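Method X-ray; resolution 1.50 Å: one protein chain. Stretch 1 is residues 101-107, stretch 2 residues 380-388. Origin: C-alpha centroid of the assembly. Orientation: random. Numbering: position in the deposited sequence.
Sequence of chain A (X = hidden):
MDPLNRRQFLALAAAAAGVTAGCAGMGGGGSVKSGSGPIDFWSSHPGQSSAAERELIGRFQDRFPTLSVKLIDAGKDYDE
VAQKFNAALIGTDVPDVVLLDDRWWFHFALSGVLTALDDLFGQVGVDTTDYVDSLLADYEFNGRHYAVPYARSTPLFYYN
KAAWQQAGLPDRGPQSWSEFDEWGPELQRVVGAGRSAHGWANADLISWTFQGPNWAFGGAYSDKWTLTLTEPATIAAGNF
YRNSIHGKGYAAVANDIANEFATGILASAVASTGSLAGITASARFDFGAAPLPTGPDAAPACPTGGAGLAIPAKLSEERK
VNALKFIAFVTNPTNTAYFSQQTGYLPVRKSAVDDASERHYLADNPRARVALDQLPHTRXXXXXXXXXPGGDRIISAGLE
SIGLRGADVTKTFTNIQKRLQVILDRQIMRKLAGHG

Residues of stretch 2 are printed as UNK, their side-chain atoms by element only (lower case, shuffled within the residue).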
# COMPACT_ATOMS: atom_id res chain seq x y z
N ASP A 101 -4.00 6.51 6.30
CA ASP A 101 -3.46 5.78 5.14
C ASP A 101 -2.24 6.45 4.52
O ASP A 101 -1.73 7.46 5.02
CB ASP A 101 -4.54 5.40 4.10
CG ASP A 101 -4.97 6.55 3.19
OD1 ASP A 101 -4.37 7.64 3.19
OD2 ASP A 101 -5.93 6.34 2.42
N ASP A 102 -1.78 5.87 3.42
CA ASP A 102 -0.56 6.30 2.75
C ASP A 102 -0.59 7.72 2.19
O ASP A 102 0.46 8.29 1.92
CB ASP A 102 -0.15 5.29 1.65
CG ASP A 102 -1.22 5.06 0.58
OD1 ASP A 102 -2.40 5.37 0.80
OD2 ASP A 102 -0.86 4.52 -0.49
N ARG A 103 -1.79 8.30 2.05
CA ARG A 103 -1.94 9.65 1.52
C ARG A 103 -2.31 10.62 2.63
O ARG A 103 -1.84 11.76 2.65
CB ARG A 103 -3.04 9.67 0.44
CG ARG A 103 -2.83 8.68 -0.69
CD ARG A 103 -4.13 8.32 -1.38
NE ARG A 103 -5.15 7.94 -0.39
CZ ARG A 103 -6.45 8.17 -0.52
NH1 ARG A 103 -6.93 8.78 -1.61
NH2 ARG A 103 -7.28 7.80 0.45
N TRP A 104 -3.14 10.18 3.55
CA TRP A 104 -3.64 11.08 4.58
C TRP A 104 -2.62 11.41 5.66
O TRP A 104 -2.68 12.50 6.23
CB TRP A 104 -4.91 10.52 5.21
CG TRP A 104 -6.16 10.71 4.39
CD1 TRP A 104 -6.86 9.76 3.71
CD2 TRP A 104 -6.86 11.95 4.18
NE1 TRP A 104 -7.95 10.32 3.09
CE2 TRP A 104 -7.98 11.66 3.37
CE3 TRP A 104 -6.65 13.26 4.61
CZ2 TRP A 104 -8.88 12.64 2.98
CZ3 TRP A 104 -7.55 14.24 4.22
CH2 TRP A 104 -8.65 13.92 3.40
N TRP A 105 -1.69 10.51 5.95
CA TRP A 105 -0.77 10.80 7.06
C TRP A 105 0.04 12.08 6.80
O TRP A 105 0.19 12.90 7.70
CB TRP A 105 0.12 9.60 7.43
CG TRP A 105 1.33 9.42 6.55
CD1 TRP A 105 1.47 8.53 5.53
CD2 TRP A 105 2.58 10.14 6.64
NE1 TRP A 105 2.72 8.65 4.97
CE2 TRP A 105 3.42 9.63 5.63
CE3 TRP A 105 3.05 11.16 7.46
CZ2 TRP A 105 4.71 10.11 5.42
CZ3 TRP A 105 4.35 11.64 7.25
CH2 TRP A 105 5.16 11.11 6.24
N PHE A 106 0.51 12.26 5.57
CA PHE A 106 1.33 13.44 5.27
C PHE A 106 0.49 14.70 5.30
O PHE A 106 0.96 15.75 5.74
CB PHE A 106 2.07 13.31 3.94
CG PHE A 106 2.94 14.50 3.62
CD1 PHE A 106 4.21 14.61 4.16
CD2 PHE A 106 2.49 15.51 2.77
CE1 PHE A 106 5.02 15.70 3.87
CE2 PHE A 106 3.29 16.60 2.48
CZ PHE A 106 4.56 16.70 3.03
N HIS A 107 -0.74 14.61 4.80
CA HIS A 107 -1.65 15.75 4.88
C HIS A 107 -1.74 16.29 6.30
O HIS A 107 -1.63 17.50 6.54
CB HIS A 107 -3.04 15.35 4.40
CG HIS A 107 -4.08 16.38 4.68
ND1 HIS A 107 -4.26 17.49 3.89
CD2 HIS A 107 -4.97 16.48 5.70
CE1 HIS A 107 -5.23 18.23 4.39
NE2 HIS A 107 -5.68 17.64 5.49
N UNK A 380 9.62 3.01 -1.20
CA UNK A 380 8.63 4.01 -0.80
C UNK A 380 8.04 4.72 -2.02
O UNK A 380 8.68 4.83 -3.08
o UNK A 380 10.35 5.67 -0.41
c UNK A 380 9.64 4.36 1.50
c UNK A 380 9.21 5.04 0.19
N UNK A 381 6.80 5.17 -1.88
CA UNK A 381 6.06 5.69 -3.02
C UNK A 381 6.49 7.08 -3.47
O UNK A 381 7.05 7.86 -2.69
n UNK A 381 1.90 4.17 -1.22
o UNK A 381 1.82 4.69 -3.42
c UNK A 381 2.47 4.40 -2.41
c UNK A 381 3.97 4.34 -2.46
c UNK A 381 4.57 5.71 -2.70
N UNK A 382 6.22 7.39 -4.73
CA UNK A 382 6.53 8.72 -5.26
C UNK A 382 5.72 9.80 -4.55
O UNK A 382 4.53 9.62 -4.27
o UNK A 382 6.78 7.63 -8.74
o UNK A 382 8.26 7.51 -7.12
c UNK A 382 7.16 7.90 -7.59
c UNK A 382 6.24 8.77 -6.76
N UNK A 383 6.37 10.92 -4.25
CA UNK A 383 5.70 12.02 -3.54
C UNK A 383 4.46 12.48 -4.31
O UNK A 383 3.46 12.87 -3.70
c UNK A 383 9.48 14.13 -1.02
c UNK A 383 7.77 13.08 -2.35
c UNK A 383 6.63 13.22 -3.34
c UNK A 383 8.21 11.83 -1.90
c UNK A 383 9.91 12.90 -0.56
c UNK A 383 8.43 14.21 -1.90
o UNK A 383 10.97 12.85 0.33
c UNK A 383 9.28 11.74 -1.00
N UNK A 384 4.52 12.44 -5.64
CA UNK A 384 3.39 12.91 -6.44
C UNK A 384 2.11 12.09 -6.20
O UNK A 384 1.01 12.60 -6.40
c UNK A 384 3.74 12.94 -7.92
N UNK A 385 2.27 10.83 -5.78
CA UNK A 385 1.10 10.01 -5.45
C UNK A 385 0.63 10.20 -4.01
O UNK A 385 -0.57 10.34 -3.75
c UNK A 385 0.18 6.19 -5.82
n UNK A 385 -0.87 5.41 -3.33
c UNK A 385 1.34 8.51 -5.74
c UNK A 385 0.07 7.70 -5.52
n UNK A 385 -2.90 4.93 -4.28
n UNK A 385 -1.16 5.64 -5.61
c UNK A 385 -1.64 5.33 -4.41
N UNK A 386 1.56 10.22 -3.06
CA UNK A 386 1.18 10.16 -1.65
C UNK A 386 1.22 11.47 -0.85
O UNK A 386 0.56 11.55 0.19
c UNK A 386 1.57 7.68 -1.31
c UNK A 386 1.98 9.09 -0.86
c UNK A 386 3.50 9.32 -0.99
N UNK A 387 1.98 12.46 -1.31
CA UNK A 387 2.11 13.73 -0.58
C UNK A 387 1.42 14.90 -1.27
O UNK A 387 1.19 15.94 -0.67
c UNK A 387 3.77 12.19 1.25
c UNK A 387 3.58 14.11 -0.40
c UNK A 387 5.88 11.52 2.17
c UNK A 387 6.50 12.53 1.43
c UNK A 387 4.52 11.35 2.08
c UNK A 387 5.75 13.34 0.59
c UNK A 387 4.38 13.19 0.50
N UNK A 388 1.11 14.73 -2.55
CA UNK A 388 0.54 15.80 -3.36
C UNK A 388 -0.97 15.56 -3.38
O UNK A 388 -1.42 14.49 -3.79
c UNK A 388 1.94 16.74 -6.89
c UNK A 388 1.13 15.72 -4.77
c UNK A 388 -0.49 16.94 -6.29
c UNK A 388 0.94 16.87 -5.75
O HOH W 1 -3.86 4.73 -1.48

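Position 380 carries three side-chain atoms, a carbon bearing one oxygen and one carbon. This branch at the beta carbon identifies Thr380, which lies out of reach of stretch 1 and leads into the contact.

Position 381 has three carbons in a row, the third carrying one oxygen and one nitrogen, a carboxamide on a two-carbon arm. Its CB points toward stretch 1, and the side-chain nitrogen lies 2.9 Å from Asp102 OD2; this is Gln381. Its NE2 donates to that oxygen with a nearly straight angle of 164°. An amide suits this place because it offers a donor to the carboxylate while its oxygen serves as an acceptor for other donors.

At position 382 two carbons end in two oxygens, the carboxylate of Asp382. It stands at the N-cap position but makes no capping bond with its side chain; both oxygens are satisfied elsewhere in the structure.

Position 383 shows one carbon, then a six-carbon ring bearing an oxygen, hence Tyr383. Its side chain makes no contact with stretch 1, but its backbone O accepts from the N of position 387 at 2.8 Å. Position 384 has a single side-chain carbon and is Ala384, also out of reach.

Position 385 extends through three carbons and a nitrogen to a carbon carrying two more nitrogens, a guanidinium, and one of the nitrogens at its tip meets Asp102 OD2; it is Arg385. Its first three chi angles are all t, and this extended chain brings its end nearer to stretch 1 although its CB points sideways. NH1 donates to Asp102 OD2 at 3.0 Å, forming a salt bridge in which the oxygen lies at the guanidinium edge, near its plane. NH1 also donates to Gln381 OE1 at 2.8 Å, so Gln381 and Arg385 brace each other while sharing one carboxylate oxygen. Water 1 adds a second link, donating to Asp102 OD1 at 2.8 Å and accepting from Arg385 NH2 at 3.0 Å.

Position 386 has three carbons, one carrying the other two, and its CB lies 3.3 Å from Asp102 O: Val386. A compact side chain suits this close approach. The backbones also meet, Arg103 CA lying 3.4 Å from Val386 O in a CA-H...O contact.

Position 387 is one carbon followed by a six-carbon ring without oxygen, which lies against the face of the Phe106 ring and near Trp105; this is Phe387. The two phenyl rings form an offset stack, centroids 4.0 Å apart and planes at 17°, and Phe387 CD1 reaches Phe106 CB at 3.4 Å. Phe387 CE1 also lies 3.6 Å from Trp105 CZ2, so an apolar ring is well matched to these surroundings.

Position 388 has four carbons, forked at the second, and is Leu388; its CB points away from stretch 1.

The contact thus joins a polar cluster to an aromatic one. Asp102 receives Gln381 and Arg385, the backbones come close where Val386 O meets Arg103 CA, and Phe387 packs against Phe106 and Trp105. Within stretch 1, Asp101 OD1 caps the turn by accepting from Arg103 N and Trp104 N.

Stretch 2 380-388: TQDYARVFL
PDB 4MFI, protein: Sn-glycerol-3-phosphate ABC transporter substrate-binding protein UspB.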